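Cycloserine biosynthesis protein DcsG (Streptomyces lavendulae, PDB 6JIL) catalyses the ATP-dependent ring closure of O-ureido-D-serine to the antibiotic D-cycloserine, using two magnesium ions per subunit. Local coordinates at residues Ala99-Pro104 and Val241-Leu246; Gln148-Ser153 and Ser159-Arg164; Ala234-Ala239 and Leu268-Cys273. One frame throughout, in Å; residues are numbered along the deposited sequence.

Interaction 1 of 3, residues Ala99-Pro104 and Val241-Leu246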
ATOM      1  N   ALA A  99      -2.971  -4.325 -14.395  1.00 21.44           N
ATOM      2  CA  ALA A  99      -2.503  -5.096 -15.536  1.00 22.91           C
ATOM      3  C   ALA A  99      -3.428  -4.912 -16.742  1.00 23.56           C
ATOM      4  O   ALA A  99      -2.964  -4.872 -17.883  1.00 25.32           O
ATOM      5  CB  ALA A  99      -2.406  -6.570 -15.167  1.00 22.68           C
ATOM      6  N   ALA A 100      -4.728  -4.781 -16.487  1.00 22.16           N
ATOM      7  CA  ALA A 100      -5.706  -4.606 -17.556  1.00 22.81           C
ATOM      8  C   ALA A 100      -5.579  -3.237 -18.218  1.00 24.39           C
ATOM      9  O   ALA A 100      -6.084  -3.031 -19.322  1.00 24.81           O
ATOM     10  CB  ALA A 100      -7.117  -4.791 -17.011  1.00 20.36           C
ATOM     11  N   HIS A 101      -4.918  -2.302 -17.538  1.00 24.49           N
ATOM     12  CA  HIS A 101      -4.720  -0.963 -18.082  1.00 23.61           C
ATOM     13  C   HIS A 101      -3.337  -0.803 -18.701  1.00 23.97           C
ATOM     14  O   HIS A 101      -2.893   0.314 -18.956  1.00 26.56           O
ATOM     15  CB  HIS A 101      -4.901   0.105 -16.999  1.00 23.57           C
ATOM     16  CG  HIS A 101      -6.330   0.422 -16.688  1.00 25.36           C
ATOM     17  ND1 HIS A 101      -7.181  -0.481 -16.091  1.00 27.42           N
ATOM     18  CD2 HIS A 101      -7.063   1.538 -16.912  1.00 24.57           C
ATOM     19  CE1 HIS A 101      -8.378   0.063 -15.960  1.00 25.56           C
ATOM     20  NE2 HIS A 101      -8.332   1.287 -16.451  1.00 26.58           N
ATOM     21  N   GLY A 102      -2.646  -1.910 -18.928  1.00 21.90           N
ATOM     22  CA  GLY A 102      -1.330  -1.812 -19.531  1.00 21.34           C
ATOM     23  C   GLY A 102      -0.191  -1.511 -18.575  1.00 21.29           C
ATOM     24  O   GLY A 102       0.958  -1.417 -18.997  1.00 19.02           O
ATOM     25  N   VAL A 103      -0.499  -1.356 -17.290  1.00 22.77           N
ATOM     26  CA  VAL A 103       0.535  -1.087 -16.287  1.00 22.91           C
ATOM     27  C   VAL A 103       1.280  -2.380 -15.968  1.00 22.61           C
ATOM     28  O   VAL A 103       0.669  -3.378 -15.588  1.00 24.83           O
ATOM     29  CB  VAL A 103      -0.064  -0.562 -14.965  1.00 22.68           C
ATOM     30  CG1 VAL A 103       1.051  -0.347 -13.937  1.00 21.69           C
ATOM     31  CG2 VAL A 103      -0.823   0.727 -15.212  1.00 22.21           C
ATOM     32  N   PRO A 104       2.613  -2.376 -16.119  1.00 20.80           N
ATOM     33  CA  PRO A 104       3.434  -3.558 -15.839  1.00 19.65           C
ATOM     34  C   PRO A 104       3.453  -3.923 -14.357  1.00 17.63           C
ATOM     35  O   PRO A 104       3.849  -3.123 -13.521  1.00 17.28           O
ATOM     36  CB  PRO A 104       4.814  -3.149 -16.351  1.00 20.90           C
ATOM     37  CG  PRO A 104       4.827  -1.677 -16.102  1.00 20.21           C
ATOM     38  CD  PRO A 104       3.453  -1.249 -16.560  1.00 18.97           C
ATOM     39  N   VAL A 241      -7.228   6.148 -11.307  1.00 23.17           N
ATOM     40  CA  VAL A 241      -8.182   7.229 -11.478  1.00 23.72           C
ATOM     41  C   VAL A 241      -9.266   6.820 -12.473  1.00 23.48           C
ATOM     42  O   VAL A 241     -10.451   7.024 -12.226  1.00 22.76           O
ATOM     43  CB  VAL A 241      -7.481   8.505 -11.987  1.00 25.54           C
ATOM     44  CG1 VAL A 241      -8.515   9.550 -12.379  1.00 26.19           C
ATOM     45  CG2 VAL A 241      -6.557   9.051 -10.908  1.00 25.98           C
ATOM     46  N   ALA A 242      -8.845   6.233 -13.591  1.00 22.93           N
ATOM     47  CA  ALA A 242      -9.763   5.796 -14.642  1.00 22.89           C
ATOM     48  C   ALA A 242     -10.671   4.650 -14.194  1.00 23.42           C
ATOM     49  O   ALA A 242     -11.885   4.677 -14.406  1.00 22.58           O
ATOM     50  CB  ALA A 242      -8.967   5.372 -15.874  1.00 21.70           C
ATOM     51  N   HIS A 243     -10.067   3.646 -13.572  1.00 23.61           N
ATOM     52  CA  HIS A 243     -10.791   2.478 -13.101  1.00 22.13           C
ATOM     53  C   HIS A 243     -11.922   2.801 -12.134  1.00 22.97           C
ATOM     54  O   HIS A 243     -13.007   2.232 -12.233  1.00 24.15           O
ATOM     55  CB  HIS A 243      -9.829   1.514 -12.420  1.00 20.35           C
ATOM     56  CG  HIS A 243     -10.489   0.279 -11.903  1.00 22.08           C
ATOM     57  ND1 HIS A 243     -10.899  -0.745 -12.730  1.00 22.93           N
ATOM     58  CD2 HIS A 243     -10.850  -0.079 -10.649  1.00 22.83           C
ATOM     59  CE1 HIS A 243     -11.485  -1.681 -12.006  1.00 22.35           C
ATOM     60  NE2 HIS A 243     -11.470  -1.302 -10.741  1.00 21.83           N
ATOM     61  N   LEU A 244     -11.662   3.709 -11.197  1.00 23.15           N
ATOM     62  CA  LEU A 244     -12.643   4.086 -10.186  1.00 23.10           C
ATOM     63  C   LEU A 244     -13.512   5.268 -10.584  1.00 24.78           C
ATOM     64  O   LEU A 244     -14.434   5.638  -9.852  1.00 24.40           O
ATOM     65  CB  LEU A 244     -11.929   4.399  -8.868  1.00 22.91           C
ATOM     66  CG  LEU A 244     -11.205   3.218  -8.212  1.00 21.36           C
ATOM     67  CD1 LEU A 244     -10.297   3.708  -7.104  1.00 19.66           C
ATOM     68  CD2 LEU A 244     -12.229   2.239  -7.679  1.00 20.24           C
ATOM     69  N   GLY A 245     -13.217   5.858 -11.740  1.00 24.74           N
ATOM     70  CA  GLY A 245     -13.988   6.996 -12.209  1.00 25.68           C
ATOM     71  C   GLY A 245     -13.777   8.244 -11.371  1.00 26.72           C
ATOM     72  O   GLY A 245     -14.661   9.088 -11.268  1.00 28.10           O
ATOM     73  N   LEU A 246     -12.599   8.364 -10.770  1.00 26.95           N
ATOM     74  CA  LEU A 246     -12.289   9.514  -9.936  1.00 27.02           C
ATOM     75  C   LEU A 246     -12.281  10.820 -10.728  1.00 28.58           C
ATOM     76  O   LEU A 246     -11.728  10.898 -11.826  1.00 28.00           O
ATOM     77  CB  LEU A 246     -10.945   9.293  -9.237  1.00 24.08           C
ATOM     78  CG  LEU A 246     -10.999   8.772  -7.794  1.00 24.18           C
ATOM     79  CD1 LEU A 246     -12.026   7.671  -7.645  1.00 20.90           C
ATOM     80  CD2 LEU A 246      -9.621   8.285  -7.398  1.00 23.72           C
TER
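H101 meets A242 and H243 through loose van der Waals contact at the protein surface. The CE1 corner of the H101 imidazole comes to 4.1 Å from CB of H243, and its NE2 lies 4.2 Å from CB of A242, so the ring rests against the last turn of helix 227-244. The two histidine side chains cross at about a right angle. With CG of H243 anti to its own backbone N (chi1 -180°), that imidazole is carried off toward W88, whose ring it meets, leaving CB and the near ring atom ND1 to face H101.

The polar end of H101 turns back to its own helix: ND1 is hydrogen-bonded to the carbonyl O of D97. The ring nitrogens H101 NE2 and H243 ND1 stay 5.0 Å apart.

Backbone bonds shape both segments. V103 N bonds to L98 O and G102 N to A99 O, the latter at 3.2 Å; likewise L246 N reaches back to V241 O at 2.9 Å and G245 N to A242 O. G102 and G245, each with positive phi, end their helices. The arrangement is thus a meeting of two helix C-termini, each closed by a Schellman motif, within the ATP-grasp region.

Interaction 2 of 3, residues Gln148-Ser153 and Ser159-Arg164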
ATOM      1  N   GLN A 148       5.701 -14.226   3.006  1.00 21.17           N
ATOM      2  CA  GLN A 148       6.804 -15.177   3.088  1.00 24.43           C
ATOM      3  C   GLN A 148       7.381 -15.605   1.739  1.00 23.03           C
ATOM      4  O   GLN A 148       6.698 -15.602   0.711  1.00 20.96           O
ATOM      5  CB  GLN A 148       6.380 -16.427   3.879  1.00 27.88           C
ATOM      6  CG  GLN A 148       5.940 -16.144   5.313  1.00 36.05           C
ATOM      7  CD  GLN A 148       5.779 -17.406   6.155  1.00 40.77           C
ATOM      8  OE1 GLN A 148       5.192 -17.374   7.241  1.00 41.78           O
ATOM      9  NE2 GLN A 148       6.311 -18.521   5.662  1.00 42.88           N
ATOM     10  N   ARG A 149       8.651 -15.997   1.784  1.00 21.56           N
ATOM     11  CA  ARG A 149       9.418 -16.437   0.626  1.00 20.01           C
ATOM     12  C   ARG A 149       9.611 -17.954   0.676  1.00 18.99           C
ATOM     13  O   ARG A 149       9.894 -18.515   1.735  1.00 18.18           O
ATOM     14  CB  ARG A 149      10.772 -15.721   0.652  1.00 19.92           C
ATOM     15  CG  ARG A 149      11.739 -16.077  -0.441  1.00 20.89           C
ATOM     16  CD  ARG A 149      13.025 -15.292  -0.238  1.00 20.54           C
ATOM     17  NE  ARG A 149      13.985 -15.501  -1.316  1.00 17.68           N
ATOM     18  CZ  ARG A 149      15.031 -14.714  -1.533  1.00 17.06           C
ATOM     19  NH1 ARG A 149      15.250 -13.669  -0.747  1.00 14.55           N
ATOM     20  NH2 ARG A 149      15.844 -14.960  -2.547  1.00 18.00           N
ATOM     21  N   TYR A 150       9.451 -18.617  -0.464  1.00 18.27           N
ATOM     22  CA  TYR A 150       9.616 -20.072  -0.527  1.00 20.75           C
ATOM     23  C   TYR A 150      10.333 -20.560  -1.782  1.00 21.57           C
ATOM     24  O   TYR A 150      10.176 -19.988  -2.863  1.00 21.55           O
ATOM     25  CB  TYR A 150       8.258 -20.796  -0.492  1.00 20.00           C
ATOM     26  CG  TYR A 150       7.365 -20.490   0.687  1.00 19.51           C
ATOM     27  CD1 TYR A 150       6.492 -19.398   0.670  1.00 18.78           C
ATOM     28  CD2 TYR A 150       7.377 -21.308   1.817  1.00 17.62           C
ATOM     29  CE1 TYR A 150       5.650 -19.131   1.757  1.00 18.93           C
ATOM     30  CE2 TYR A 150       6.549 -21.056   2.897  1.00 18.14           C
ATOM     31  CZ  TYR A 150       5.689 -19.972   2.867  1.00 19.01           C
ATOM     32  OH  TYR A 150       4.873 -19.745   3.949  1.00 19.70           O
ATOM     33  N   GLN A 151      11.107 -21.630  -1.628  1.00 23.92           N
ATOM     34  CA  GLN A 151      11.787 -22.262  -2.753  1.00 26.98           C
ATOM     35  C   GLN A 151      10.648 -23.080  -3.355  1.00 27.06           C
ATOM     36  O   GLN A 151       9.787 -23.545  -2.614  1.00 27.21           O
ATOM     37  CB  GLN A 151      12.900 -23.185  -2.254  1.00 29.86           C
ATOM     38  CG  GLN A 151      14.108 -22.458  -1.685  1.00 34.47           C
ATOM     39  CD  GLN A 151      15.025 -23.381  -0.896  1.00 39.15           C
ATOM     40  OE1 GLN A 151      16.150 -23.012  -0.553  1.00 42.75           O
ATOM     41  NE2 GLN A 151      14.540 -24.582  -0.593  1.00 40.56           N
ATOM     42  N   ARG A 152      10.622 -23.264  -4.672  1.00 28.15           N
ATOM     43  CA  ARG A 152       9.514 -23.998  -5.281  1.00 29.59           C
ATOM     44  C   ARG A 152       9.271 -25.406  -4.748  1.00 30.34           C
ATOM     45  O   ARG A 152       8.178 -25.954  -4.905  1.00 32.17           O
ATOM     46  CB  ARG A 152       9.657 -24.056  -6.805  1.00 30.25           C
ATOM     47  CG  ARG A 152      10.809 -24.888  -7.327  1.00 30.57           C
ATOM     48  CD  ARG A 152      10.489 -25.341  -8.737  1.00 29.97           C
ATOM     49  NE  ARG A 152       9.967 -24.236  -9.528  1.00 31.54           N
ATOM     50  CZ  ARG A 152       8.917 -24.319 -10.338  1.00 32.46           C
ATOM     51  NH1 ARG A 152       8.261 -25.464 -10.477  1.00 32.29           N
ATOM     52  NH2 ARG A 152       8.510 -23.250 -11.000  1.00 32.14           N
ATOM     53  N   SER A 153      10.272 -25.993  -4.108  1.00 30.53           N
ATOM     54  CA  SER A 153      10.118 -27.338  -3.575  1.00 30.47           C
ATOM     55  C   SER A 153       9.275 -27.337  -2.307  1.00 30.02           C
ATOM     56  O   SER A 153       8.847 -28.389  -1.835  1.00 30.06           O
ATOM     57  CB  SER A 153      11.492 -27.941  -3.279  1.00 32.12           C
ATOM     58  OG  SER A 153      12.202 -27.152  -2.332  1.00 35.98           O
ATOM     59  N   SER A 159       1.450 -24.048   1.013  1.00 19.61           N
ATOM     60  CA  SER A 159       0.021 -24.268   0.878  1.00 18.89           C
ATOM     61  C   SER A 159      -0.618 -24.153   2.254  1.00 20.94           C
ATOM     62  O   SER A 159      -1.776 -23.751   2.381  1.00 19.96           O
ATOM     63  CB  SER A 159      -0.265 -25.646   0.272  1.00 19.75           C
ATOM     64  OG  SER A 159       0.161 -26.694   1.126  1.00 19.81           O
ATOM     65  N   ARG A 160       0.147 -24.505   3.287  1.00 22.04           N
ATOM     66  CA  ARG A 160      -0.346 -24.424   4.657  1.00 23.52           C
ATOM     67  C   ARG A 160      -0.396 -22.963   5.066  1.00 20.80           C
ATOM     68  O   ARG A 160      -1.263 -22.552   5.833  1.00 20.51           O
ATOM     69  CB  ARG A 160       0.553 -25.221   5.605  1.00 26.20           C
ATOM     70  CG  ARG A 160       0.178 -26.700   5.707  1.00 32.50           C
ATOM     71  CD  ARG A 160       1.411 -27.593   5.863  1.00 38.97           C
ATOM     72  NE  ARG A 160       2.324 -27.131   6.909  1.00 42.84           N
ATOM     73  CZ  ARG A 160       3.519 -27.664   7.149  1.00 45.30           C
ATOM     74  NH1 ARG A 160       3.951 -28.685   6.417  1.00 44.78           N
ATOM     75  NH2 ARG A 160       4.288 -27.175   8.117  1.00 47.27           N
ATOM     76  N   HIS A 161       0.537 -22.179   4.546  1.00 18.91           N
ATOM     77  CA  HIS A 161       0.561 -20.751   4.834  1.00 17.85           C
ATOM     78  C   HIS A 161      -0.667 -20.171   4.140  1.00 16.85           C
ATOM     79  O   HIS A 161      -1.403 -19.368   4.713  1.00 16.66           O
ATOM     80  CB  HIS A 161       1.843 -20.118   4.277  1.00 16.40           C
ATOM     81  CG  HIS A 161       1.940 -18.639   4.492  1.00 16.06           C
ATOM     82  ND1 HIS A 161       2.972 -17.881   3.982  1.00 16.32           N
ATOM     83  CD2 HIS A 161       1.132 -17.775   5.151  1.00 16.92           C
ATOM     84  CE1 HIS A 161       2.796 -16.615   4.317  1.00 17.80           C
ATOM     85  NE2 HIS A 161       1.686 -16.524   5.027  1.00 17.19           N
ATOM     86  N   VAL A 162      -0.894 -20.611   2.906  1.00 16.18           N
ATOM     87  CA  VAL A 162      -2.027 -20.149   2.120  1.00 17.15           C
ATOM     88  C   VAL A 162      -3.339 -20.497   2.811  1.00 17.76           C
ATOM     89  O   VAL A 162      -4.221 -19.647   2.949  1.00 17.89           O
ATOM     90  CB  VAL A 162      -2.013 -20.771   0.692  1.00 15.13           C
ATOM     91  CG1 VAL A 162      -3.329 -20.488  -0.026  1.00 13.42           C
ATOM     92  CG2 VAL A 162      -0.855 -20.188  -0.107  1.00 13.16           C
ATOM     93  N   ALA A 163      -3.457 -21.744   3.254  1.00 17.42           N
ATOM     94  CA  ALA A 163      -4.670 -22.199   3.914  1.00 17.92           C
ATOM     95  C   ALA A 163      -4.991 -21.343   5.129  1.00 18.29           C
ATOM     96  O   ALA A 163      -6.141 -20.958   5.337  1.00 18.38           O
ATOM     97  CB  ALA A 163      -4.532 -23.665   4.323  1.00 18.28           C
ATOM     98  N   ARG A 164      -3.967 -21.047   5.922  1.00 19.37           N
ATOM     99  CA  ARG A 164      -4.117 -20.241   7.130  1.00 20.37           C
ATOM    100  C   ARG A 164      -4.752 -18.889   6.812  1.00 20.05           C
ATOM    101  O   ARG A 164      -5.551 -18.373   7.590  1.00 19.99           O
ATOM    102  CB  ARG A 164      -2.742 -20.044   7.798  1.00 21.07           C
ATOM    103  CG  ARG A 164      -2.743 -19.127   9.020  1.00 24.22           C
ATOM    104  CD  ARG A 164      -1.402 -19.170   9.778  1.00 28.10           C
ATOM    105  NE  ARG A 164      -0.283 -18.563   9.053  1.00 28.12           N
ATOM    106  CZ  ARG A 164      -0.059 -17.252   8.974  1.00 29.16           C
ATOM    107  NH1 ARG A 164      -0.875 -16.398   9.582  1.00 27.98           N
ATOM    108  NH2 ARG A 164       0.980 -16.793   8.286  1.00 27.14           N
TER
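Y150 and H161 join across the contact through a hydrogen bond in which OH of Y150 lies 2.7 Å from ND1 of H161. Each partner approaches the other's ring at its edge, near the ring plane. The two rings meet rim to rim, their planes 51° apart, so the polar bond rather than stacking couples them. H161 projects from helix 155-167 with CG anti to the backbone N (chi1 178°), which sends the imidazole out toward strand 148-151, an outer strand of its antiparallel sheet.

Packing is tightest around this imidazole. The aliphatic part of Q148 lies close to it, with CG of Q148 3.3 Å from CE1 of H161, and the extended chain then carries the amide across one face. There OE1 of Q148 sits 3.8 Å above the ring plane, displaced toward the rim, while the amide and ring planes differ by 36°. V136, on the neighbouring strand 133-138, touches the side chains of both Y150 and H161.

Beyond the buried pair the contact slackens toward solvent. The amide OE1 of Q148 and NH2 of the exposed R164 are 4.4 Å apart, too far for a bond, and the guanidinium instead forms a salt bridge through NH1 to D146.

The side chain of H161 is about 6 Å from that of the ATP-binding K137. The chemistry implies that the two buried polar atoms, phenol oxygen and imidazole nitrogen, satisfy each other, and that the bond, with Q148 packed against the ring, would help to hold the imidazole's rotation and links helix to strand.

Interaction 3 of 3, residues Ala234-Ala239 and Leu268-Cys273. With MG (magnesium ion), chain I; MG (magnesium ion), chain H; ADP (adenosine-5'-diphosphate), chain G.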
ATOM      1  N   ALA A 234       3.249   6.828 -12.618  1.00 15.83           N
ATOM      2  CA  ALA A 234       2.191   7.729 -13.076  1.00 15.25           C
ATOM      3  C   ALA A 234       1.119   6.999 -13.868  1.00 16.22           C
ATOM      4  O   ALA A 234      -0.035   7.430 -13.890  1.00 18.64           O
ATOM      5  CB  ALA A 234       2.782   8.853 -13.926  1.00 14.28           C
ATOM      6  N   ALA A 235       1.498   5.909 -14.532  1.00 16.12           N
ATOM      7  CA  ALA A 235       0.529   5.126 -15.305  1.00 16.25           C
ATOM      8  C   ALA A 235      -0.358   4.369 -14.334  1.00 15.71           C
ATOM      9  O   ALA A 235      -1.569   4.275 -14.532  1.00 15.77           O
ATOM     10  CB  ALA A 235       1.240   4.147 -16.224  1.00 15.36           C
ATOM     11  N   ALA A 236       0.258   3.832 -13.283  1.00 14.61           N
ATOM     12  CA  ALA A 236      -0.470   3.092 -12.270  1.00 16.33           C
ATOM     13  C   ALA A 236      -1.523   3.995 -11.626  1.00 18.42           C
ATOM     14  O   ALA A 236      -2.651   3.570 -11.383  1.00 20.50           O
ATOM     15  CB  ALA A 236       0.495   2.573 -11.215  1.00 14.55           C
ATOM     16  N   LEU A 237      -1.149   5.244 -11.353  1.00 19.54           N
ATOM     17  CA  LEU A 237      -2.062   6.204 -10.740  1.00 20.33           C
ATOM     18  C   LEU A 237      -3.187   6.575 -11.703  1.00 21.54           C
ATOM     19  O   LEU A 237      -4.356   6.643 -11.311  1.00 21.20           O
ATOM     20  CB  LEU A 237      -1.298   7.466 -10.314  1.00 18.88           C
ATOM     21  CG  LEU A 237      -0.343   7.311  -9.121  1.00 20.81           C
ATOM     22  CD1 LEU A 237       0.503   8.556  -8.935  1.00 17.63           C
ATOM     23  CD2 LEU A 237      -1.157   7.037  -7.863  1.00 21.86           C
ATOM     24  N   ALA A 238      -2.839   6.813 -12.963  1.00 21.09           N
ATOM     25  CA  ALA A 238      -3.845   7.171 -13.951  1.00 21.39           C
ATOM     26  C   ALA A 238      -4.819   6.005 -14.136  1.00 21.36           C
ATOM     27  O   ALA A 238      -6.020   6.208 -14.293  1.00 22.29           O
ATOM     28  CB  ALA A 238      -3.180   7.537 -15.274  1.00 19.57           C
ATOM     29  N   ALA A 239      -4.300   4.782 -14.102  1.00 21.13           N
ATOM     30  CA  ALA A 239      -5.138   3.600 -14.260  1.00 21.31           C
ATOM     31  C   ALA A 239      -6.125   3.517 -13.102  1.00 21.92           C
ATOM     32  O   ALA A 239      -7.272   3.094 -13.276  1.00 20.73           O
ATOM     33  CB  ALA A 239      -4.278   2.345 -14.304  1.00 21.58           C
ATOM     34  N   LEU A 268       5.071  -3.424  -7.631  1.00 20.45           N
ATOM     35  CA  LEU A 268       5.142  -4.462  -6.607  1.00 17.24           C
ATOM     36  C   LEU A 268       3.811  -4.323  -5.889  1.00 17.56           C
ATOM     37  O   LEU A 268       3.039  -5.267  -5.783  1.00 17.97           O
ATOM     38  CB  LEU A 268       6.269  -4.154  -5.621  1.00 17.70           C
ATOM     39  CG  LEU A 268       6.755  -5.176  -4.584  1.00 15.82           C
ATOM     40  CD1 LEU A 268       7.425  -4.408  -3.447  1.00 15.66           C
ATOM     41  CD2 LEU A 268       5.632  -6.019  -4.049  1.00 12.93           C
ATOM     42  N   GLU A 269       3.570  -3.120  -5.377  1.00 17.71           N
ATOM     43  CA  GLU A 269       2.334  -2.797  -4.689  1.00 18.16           C
ATOM     44  C   GLU A 269       2.142  -1.289  -4.776  1.00 18.76           C
ATOM     45  O   GLU A 269       3.073  -0.547  -5.098  1.00 18.13           O
ATOM     46  CB  GLU A 269       2.370  -3.246  -3.225  1.00 18.71           C
ATOM     47  CG  GLU A 269       3.194  -2.374  -2.294  1.00 18.31           C
ATOM     48  CD  GLU A 269       2.669  -2.416  -0.871  1.00 18.53           C
ATOM     49  OE1 GLU A 269       1.450  -2.224  -0.694  1.00 17.80           O
ATOM     50  OE2 GLU A 269       3.466  -2.633   0.065  1.00 17.95           O
HETATM   51  N   MSE A 270       0.927  -0.843  -4.488  1.00 19.70           N
HETATM   52  CA  MSE A 270       0.583   0.569  -4.557  1.00 21.23           C
HETATM   53  C   MSE A 270      -0.341   0.910  -3.396  1.00 20.74           C
HETATM   54  O   MSE A 270      -1.271   0.165  -3.105  1.00 21.82           O
HETATM   55  CB  MSE A 270      -0.101   0.844  -5.896  1.00 23.21           C
HETATM   56  CG  MSE A 270      -0.877   2.134  -5.981  1.00 28.82           C
HETATM   57 SE   MSE A 270      -1.760   2.314  -7.709  1.00 35.77          SE
HETATM   58  CE  MSE A 270      -0.852   3.894  -8.325  1.00 34.60           C
ATOM     59  N   GLU A 271      -0.072   2.027  -2.723  1.00 20.63           N
ATOM     60  CA  GLU A 271      -0.890   2.453  -1.584  1.00 20.84           C
ATOM     61  C   GLU A 271      -1.530   3.819  -1.798  1.00 19.31           C
ATOM     62  O   GLU A 271      -0.846   4.845  -1.885  1.00 18.35           O
ATOM     63  CB  GLU A 271      -0.047   2.445  -0.304  1.00 20.34           C
ATOM     64  CG  GLU A 271       0.185   1.040   0.234  1.00 22.73           C
ATOM     65  CD  GLU A 271       1.199   0.996   1.353  1.00 22.79           C
ATOM     66  OE1 GLU A 271       1.116   1.824   2.281  1.00 24.56           O
ATOM     67  OE2 GLU A 271       2.083   0.127   1.306  1.00 23.09           O
ATOM     68  N   LEU A 272      -2.857   3.823  -1.856  1.00 18.02           N
ATOM     69  CA  LEU A 272      -3.609   5.043  -2.098  1.00 19.41           C
ATOM     70  C   LEU A 272      -4.506   5.476  -0.952  1.00 20.38           C
ATOM     71  O   LEU A 272      -4.968   6.619  -0.918  1.00 21.98           O
ATOM     72  CB  LEU A 272      -4.457   4.852  -3.350  1.00 18.02           C
ATOM     73  CG  LEU A 272      -3.667   4.230  -4.499  1.00 16.32           C
ATOM     74  CD1 LEU A 272      -4.575   4.024  -5.685  1.00 15.97           C
ATOM     75  CD2 LEU A 272      -2.487   5.128  -4.856  1.00 16.05           C
ATOM     76  N   CYS A 273      -4.754   4.569  -0.017  1.00 20.99           N
ATOM     77  CA  CYS A 273      -5.626   4.867   1.108  1.00 21.07           C
ATOM     78  C   CYS A 273      -4.893   5.451   2.300  1.00 20.38           C
ATOM     79  O   CYS A 273      -5.139   6.594   2.668  1.00 20.21           O
ATOM     80  CB  CYS A 273      -6.371   3.611   1.539  1.00 22.22           C
ATOM     81  SG  CYS A 273      -7.505   3.897   2.896  1.00 30.05           S
TER
HETATM   82 MG    MG I 405       1.883  -2.066   1.583  1.00 20.36          MG
HETATM   83 MG    MG H 404       5.639  -2.765   0.612  1.00 22.32          MG
HETATM   84  PB  ADP G 403       3.261  -5.218   2.067  1.00 15.07           P
HETATM   85  O1B ADP G 403       4.582  -4.293   2.068  1.00 15.55           O
HETATM   86  O2B ADP G 403       2.028  -4.358   1.800  1.00 16.24           O
HETATM   87  O3B ADP G 403       3.128  -5.890   3.451  1.00 14.51           O
HETATM   88  PA  ADP G 403       4.565  -6.234  -0.131  1.00 15.40           P
HETATM   89  O1A ADP G 403       4.079  -6.545  -1.475  1.00 18.23           O
HETATM   90  O2A ADP G 403       5.172  -4.766  -0.161  1.00 18.51           O
HETATM   91  O3A ADP G 403       3.315  -6.374   0.911  1.00 18.34           O
HETATM   92  O5' ADP G 403       5.673  -7.330   0.267  1.00 19.41           O
HETATM   93  C5' ADP G 403       6.431  -6.861   1.383  1.00 15.69           C
HETATM   94  C4' ADP G 403       7.922  -7.049   1.074  1.00 17.85           C
HETATM   95  O4' ADP G 403       8.176  -8.413   0.671  1.00 18.45           O
HETATM   96  C3' ADP G 403       8.363  -6.150  -0.075  1.00 17.94           C
HETATM   97  O3' ADP G 403       8.805  -4.879   0.388  1.00 20.88           O
HETATM   98  C2' ADP G 403       9.470  -6.966  -0.746  1.00 19.64           C
HETATM   99  O2' ADP G 403      10.753  -6.691  -0.173  1.00 21.76           O
HETATM  100  C1' ADP G 403       9.023  -8.428  -0.520  1.00 19.75           C
HETATM  101  N9  ADP G 403       8.289  -8.964  -1.701  1.00 19.96           N
HETATM  102  C8  ADP G 403       6.939  -9.195  -1.804  1.00 19.04           C
HETATM  103  N7  ADP G 403       6.650  -9.719  -2.958  1.00 16.25           N
HETATM  104  C5  ADP G 403       7.780  -9.863  -3.679  1.00 17.79           C
HETATM  105  C6  ADP G 403       8.114 -10.553  -4.876  1.00 17.65           C
HETATM  106  N6  ADP G 403       7.122 -11.084  -5.688  1.00 15.38           N
HETATM  107  N1  ADP G 403       9.414 -10.697  -5.197  1.00 17.83           N
HETATM  108  C2  ADP G 403      10.388 -10.217  -4.423  1.00 18.87           C
HETATM  109  N3  ADP G 403      10.124  -9.571  -3.289  1.00 18.46           N
HETATM  110  C4  ADP G 403       8.857  -9.372  -2.882  1.00 17.97           C
HETATM  111  O   HOH W   1       7.389  -3.522   2.123  1.00 33.05           O
HETATM  112  O   HOH W   2       6.613  -1.529  -1.098  1.00 24.17           O
HETATM  113  O   HOH W   3      -0.275  -2.552   2.198  1.00 13.47           O
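M270, modelled as selenomethionine, lays its terminal methyl against A236 on helix 227-244, with CE of M270 3.5 Å from CB of A236. CB of M270 already points to the helix; chi1 163° and an extended chi2 carry the chain on before it bends at chi3 (-117°). The same methyl lies beside L237, although the model sets it too close there for the spacing to be trusted. L237 also uses its CD2 branch to touch CD2 of L272 at 3.8 Å, and all four side chains are buried. L272 packs further onto helix 83-89, against L85, W88 and A89.

In 269-271 successive side chains alternate between the faces of the strand, an arrangement that in this ATP-grasp enzyme sets an apolar residue between two metal ligands. Opposite M270, the carboxylate of E269 grips one magnesium through both oxygens, and its OE2 also bonds to the second magnesium at 2.2 Å. OE2 of E271 holds the first of these ions, likewise at 2.2 Å. Both ions are bound by ADP as well: the first by O2B at 2.3 Å, the second by O1B and O2A. Water supplies at least one ligand of the first ion and two of the second. The other oxygen of E271, OE1, makes a salt bridge with R254; both residues are inferred to be catalytic. The OH of Y94 is hydrogen-bonded to the backbone N of M270.

In the fold
Interactions 1 and 3 share helix 227-244 and merge into one packed region, their centres 9 Å apart: CB of H101 is 3.6 Å from CB of A239, and CG2 of V103 is 3.8 Å from CA of A236. Surface packing at the helix end thus passes inward to the strand whose other face carries ligands of both magnesium ions, which in turn hold ADP. Interaction 2 stands apart, its centre 27 Å from that of interaction 3 and 30 Å from that of interaction 1. It belongs to a different antiparallel sheet, yet the side chain of Q148 is about 9 Å from ADP. The nucleotide lies between the two sheets, as in ATP-grasp enzymes generally.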